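Local structure of acetyl transferase (Salmonella typhimurium, 1S7K) at residues I130-I135 / M174-I179. The protein acetylates the N-terminal alpha-amino group of ribosomal protein L7/L12, using acetyl-coenzyme A as the probable acetyl donor. Residues are numbered along the deposited sequence; the frame is centred on the assembly and turned at random.
Sequences IRRFVI and MYARII
Met174 meets Val134 obliquely, its CG 4.0 Å from Val134 CG1, while its sulfur lies at the edge of the Arg132 guanidinium; the apolar CG suits valine, and the polarisable sulfur tolerates the cation. Tyr175 pairs with Ile135 through two backbone hydrogen bonds, and their CB atoms pack at 4.1 Å. Ile135 O also lies in plane at the tyrosine ring edge, 3.7 Å from Tyr175 CD2, a contact and not a bond; the hydroxyl bonds Asn145. Ala176 is small enough for the Arg132 guanidinium to lie over its methyl, NH2 3.3 Å from CB. That arginine, extended from CG to NE, reaches a salt bridge with Glu156. Arg177 and Phe133 exchange two backbone bonds, Phe133 N to Arg177 O being 2.8 Å and nearly straight (172°); the long arginine, partly exposed, leads its charged end away from strand 132-138. The branches of Ile178 part to meet two arginines: CD1 touches Arg132 CG at 3.5 Å, and CG2 covers one guanidinium face of Arg131, which is salt-bridged to Asp180. Ile179 N bonds Arg131 O, its CB meets the Phe133 ring edge, and a water lies within hydrogen-bonding reach of the Ile179 and Ile130 carbonyls. This antiparallel pairing joins strands 132-138 and 168-178 in the C-terminal half of the GNAT fold, with Tyr175 beside the CoA-binding Cys137.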
ATOM      1  N   ILE A 130      -6.003  -3.127  15.323  1.00 14.44           N
ATOM      2  CA  ILE A 130      -4.944  -3.522  14.363  1.00 14.26           C
ATOM      3  C   ILE A 130      -4.487  -4.924  14.811  1.00 13.58           C
ATOM      4  O   ILE A 130      -4.183  -5.123  15.997  1.00 12.60           O
ATOM      5  CB  ILE A 130      -3.750  -2.559  14.371  1.00 17.03           C
ATOM      6  CG1 ILE A 130      -4.244  -1.116  14.185  1.00 18.50           C
ATOM      7  CG2 ILE A 130      -2.741  -2.931  13.240  1.00 15.77           C
ATOM      8  CD1 ILE A 130      -3.147  -0.149  13.820  1.00 22.99           C
ATOM      9  N   ARG A 131      -4.397  -5.860  13.846  1.00 13.56           N
ATOM     10  CA  ARG A 131      -3.994  -7.247  14.059  1.00 12.71           C
ATOM     11  C   ARG A 131      -2.818  -7.683  13.132  1.00 12.65           C
ATOM     12  O   ARG A 131      -2.117  -8.607  13.443  1.00 12.47           O
ATOM     13  CB  ARG A 131      -5.157  -8.212  13.772  1.00 14.07           C
ATOM     14  CG  ARG A 131      -5.585  -8.223  12.267  1.00 14.67           C
ATOM     15  CD  ARG A 131      -6.949  -8.889  12.142  1.00 14.69           C
ATOM     16  NE  ARG A 131      -6.877 -10.268  12.633  1.00 16.42           N
ATOM     17  CZ  ARG A 131      -6.285 -11.277  11.968  1.00 15.13           C
ATOM     18  NH1 ARG A 131      -5.704 -11.094  10.788  1.00 11.52           N
ATOM     19  NH2 ARG A 131      -6.289 -12.484  12.499  1.00 18.81           N
ATOM     20  N   ARG A 132      -2.600  -6.973  12.033  1.00 10.92           N
ATOM     21  CA  ARG A 132      -1.556  -7.321  11.071  1.00  9.29           C
ATOM     22  C   ARG A 132      -0.555  -6.140  11.020  1.00  9.23           C
ATOM     23  O   ARG A 132      -0.901  -5.010  10.633  1.00  9.25           O
ATOM     24  CB  ARG A 132      -2.166  -7.572   9.666  1.00  8.98           C
ATOM     25  CG  ARG A 132      -1.053  -8.012   8.589  1.00  7.67           C
ATOM     26  CD  ARG A 132      -1.715  -8.263   7.172  1.00  9.97           C
ATOM     27  NE  ARG A 132      -0.735  -8.043   6.120  1.00  8.13           N
ATOM     28  CZ  ARG A 132       0.272  -8.873   5.839  1.00 12.23           C
ATOM     29  NH1 ARG A 132       1.164  -8.538   4.915  1.00 11.29           N
ATOM     30  NH2 ARG A 132       0.332 -10.087   6.387  1.00 11.06           N
ATOM     31  N   PHE A 133       0.679  -6.396  11.447  1.00  8.11           N
ATOM     32  CA  PHE A 133       1.665  -5.331  11.488  1.00  9.33           C
ATOM     33  C   PHE A 133       2.674  -5.617  10.430  1.00  8.45           C
ATOM     34  O   PHE A 133       3.212  -6.730  10.388  1.00 10.03           O
ATOM     35  CB  PHE A 133       2.348  -5.294  12.872  1.00  9.85           C
ATOM     36  CG  PHE A 133       1.385  -5.081  13.993  1.00  9.68           C
ATOM     37  CD1 PHE A 133       0.782  -6.172  14.614  1.00  9.98           C
ATOM     38  CD2 PHE A 133       1.020  -3.790  14.367  1.00 10.15           C
ATOM     39  CE1 PHE A 133      -0.170  -5.984  15.589  1.00 10.79           C
ATOM     40  CE2 PHE A 133       0.047  -3.594  15.366  1.00 15.22           C
ATOM     41  CZ  PHE A 133      -0.546  -4.713  15.978  1.00  8.08           C
ATOM     42  N   VAL A 134       2.920  -4.648   9.565  1.00  7.53           N
ATOM     43  CA  VAL A 134       3.806  -4.886   8.439  1.00  8.14           C
ATOM     44  C   VAL A 134       5.005  -4.019   8.366  1.00  8.19           C
ATOM     45  O   VAL A 134       4.896  -2.850   8.667  1.00  8.04           O
ATOM     46  CB  VAL A 134       3.019  -4.670   7.119  1.00  6.38           C
ATOM     47  CG1 VAL A 134       3.901  -4.959   5.885  1.00  8.40           C
ATOM     48  CG2 VAL A 134       1.766  -5.648   7.141  1.00 10.89           C
ATOM     49  N   ILE A 135       6.169  -4.609   8.053  1.00  7.34           N
ATOM     50  CA  ILE A 135       7.407  -3.806   7.855  1.00  7.79           C
ATOM     51  C   ILE A 135       7.871  -4.024   6.436  1.00  9.89           C
ATOM     52  O   ILE A 135       8.183  -5.184   6.054  1.00  7.83           O
ATOM     53  CB  ILE A 135       8.575  -4.242   8.773  1.00  6.83           C
ATOM     54  CG1 ILE A 135       8.275  -3.769  10.199  1.00 10.17           C
ATOM     55  CG2 ILE A 135       9.951  -3.628   8.226  1.00 11.55           C
ATOM     56  CD1 ILE A 135       9.164  -4.353  11.348  1.00 10.89           C
ATOM     57  N   MET A 174       9.122  -7.651   2.469  1.00  8.50           N
ATOM     58  CA  MET A 174       7.885  -7.401   3.148  1.00  7.96           C
ATOM     59  C   MET A 174       7.817  -8.423   4.261  1.00  8.35           C
ATOM     60  O   MET A 174       7.828  -9.636   4.012  1.00  8.60           O
ATOM     61  CB  MET A 174       6.667  -7.541   2.214  1.00  8.47           C
ATOM     62  CG  MET A 174       5.377  -7.420   3.110  1.00 14.77           C
ATOM     63  SD  MET A 174       3.841  -7.364   2.167  1.00 16.72           S
ATOM     64  CE  MET A 174       4.009  -5.708   1.501  1.00 17.90           C
ATOM     65  N   TYR A 175       7.696  -7.915   5.493  1.00  4.55           N
ATOM     66  CA  TYR A 175       7.628  -8.719   6.730  1.00  6.37           C
ATOM     67  C   TYR A 175       6.298  -8.494   7.425  1.00  8.42           C
ATOM     68  O   TYR A 175       5.740  -7.390   7.370  1.00  8.39           O
ATOM     69  CB  TYR A 175       8.692  -8.253   7.727  1.00  7.11           C
ATOM     70  CG  TYR A 175      10.127  -8.570   7.379  1.00 10.24           C
ATOM     71  CD1 TYR A 175      10.704  -9.793   7.746  1.00 12.02           C
ATOM     72  CD2 TYR A 175      10.931  -7.613   6.751  1.00 11.26           C
ATOM     73  CE1 TYR A 175      12.115 -10.024   7.494  1.00 10.42           C
ATOM     74  CE2 TYR A 175      12.277  -7.835   6.499  1.00 11.79           C
ATOM     75  CZ  TYR A 175      12.875  -9.051   6.886  1.00 13.38           C
ATOM     76  OH  TYR A 175      14.275  -9.229   6.696  1.00 13.03           O
ATOM     77  N   ALA A 176       5.775  -9.510   8.075  1.00  8.44           N
ATOM     78  CA  ALA A 176       4.525  -9.282   8.803  1.00 10.10           C
ATOM     79  C   ALA A 176       4.468 -10.067  10.088  1.00  7.22           C
ATOM     80  O   ALA A 176       5.101 -11.121  10.232  1.00  8.04           O
ATOM     81  CB  ALA A 176       3.230  -9.611   7.914  1.00 10.62           C
ATOM     82  N   ARG A 177       3.740  -9.513  11.048  1.00  8.77           N
ATOM     83  CA  ARG A 177       3.455 -10.206  12.296  1.00 10.98           C
ATOM     84  C   ARG A 177       1.981 -10.025  12.569  1.00 12.11           C
ATOM     85  O   ARG A 177       1.484  -8.882  12.474  1.00 11.06           O
ATOM     86  CB  ARG A 177       4.222  -9.572  13.470  1.00 11.01           C
ATOM     87  CG  ARG A 177       4.167 -10.524  14.683  1.00 15.22           C
ATOM     88  CD  ARG A 177       5.335 -10.273  15.665  1.00 17.49           C
ATOM     89  NE  ARG A 177       4.952 -10.779  16.968  1.00 20.36           N
ATOM     90  CZ  ARG A 177       5.472 -10.383  18.123  1.00 19.92           C
ATOM     91  NH1 ARG A 177       6.443  -9.476  18.157  1.00 19.67           N
ATOM     92  NH2 ARG A 177       4.926 -10.833  19.261  1.00 17.44           N
ATOM     93  N   ILE A 178       1.281 -11.126  12.886  1.00 12.89           N
ATOM     94  CA  ILE A 178      -0.140 -11.067  13.224  1.00 10.48           C
ATOM     95  C   ILE A 178      -0.236 -11.288  14.762  1.00 10.49           C
ATOM     96  O   ILE A 178       0.425 -12.201  15.319  1.00  9.65           O
ATOM     97  CB  ILE A 178      -0.950 -12.196  12.546  1.00 12.77           C
ATOM     98  CG1 ILE A 178      -0.772 -12.164  11.006  1.00 13.59           C
ATOM     99  CG2 ILE A 178      -2.455 -12.121  12.987  1.00 12.92           C
ATOM    100  CD1 ILE A 178      -1.444 -11.065  10.305  1.00 17.26           C
ATOM    101  N   ILE A 179      -1.017 -10.452  15.438  1.00 10.50           N
ATOM    102  CA  ILE A 179      -1.253 -10.594  16.890  1.00 10.45           C
ATOM    103  C   ILE A 179      -2.790 -10.372  17.090  1.00 14.20           C
ATOM    104  O   ILE A 179      -3.304  -9.242  17.059  1.00 14.44           O
ATOM    105  CB  ILE A 179      -0.422  -9.523  17.713  1.00  9.88           C
ATOM    106  CG1 ILE A 179       1.068  -9.687  17.433  1.00 11.11           C
ATOM    107  CG2 ILE A 179      -0.642  -9.763  19.161  1.00 10.60           C
ATOM    108  CD1 ILE A 179       2.001  -8.650  18.189  1.00 11.57           C
TER
HETATM  109  O   HOH W   1      -5.415  -7.370  17.349  1.00 22.15           O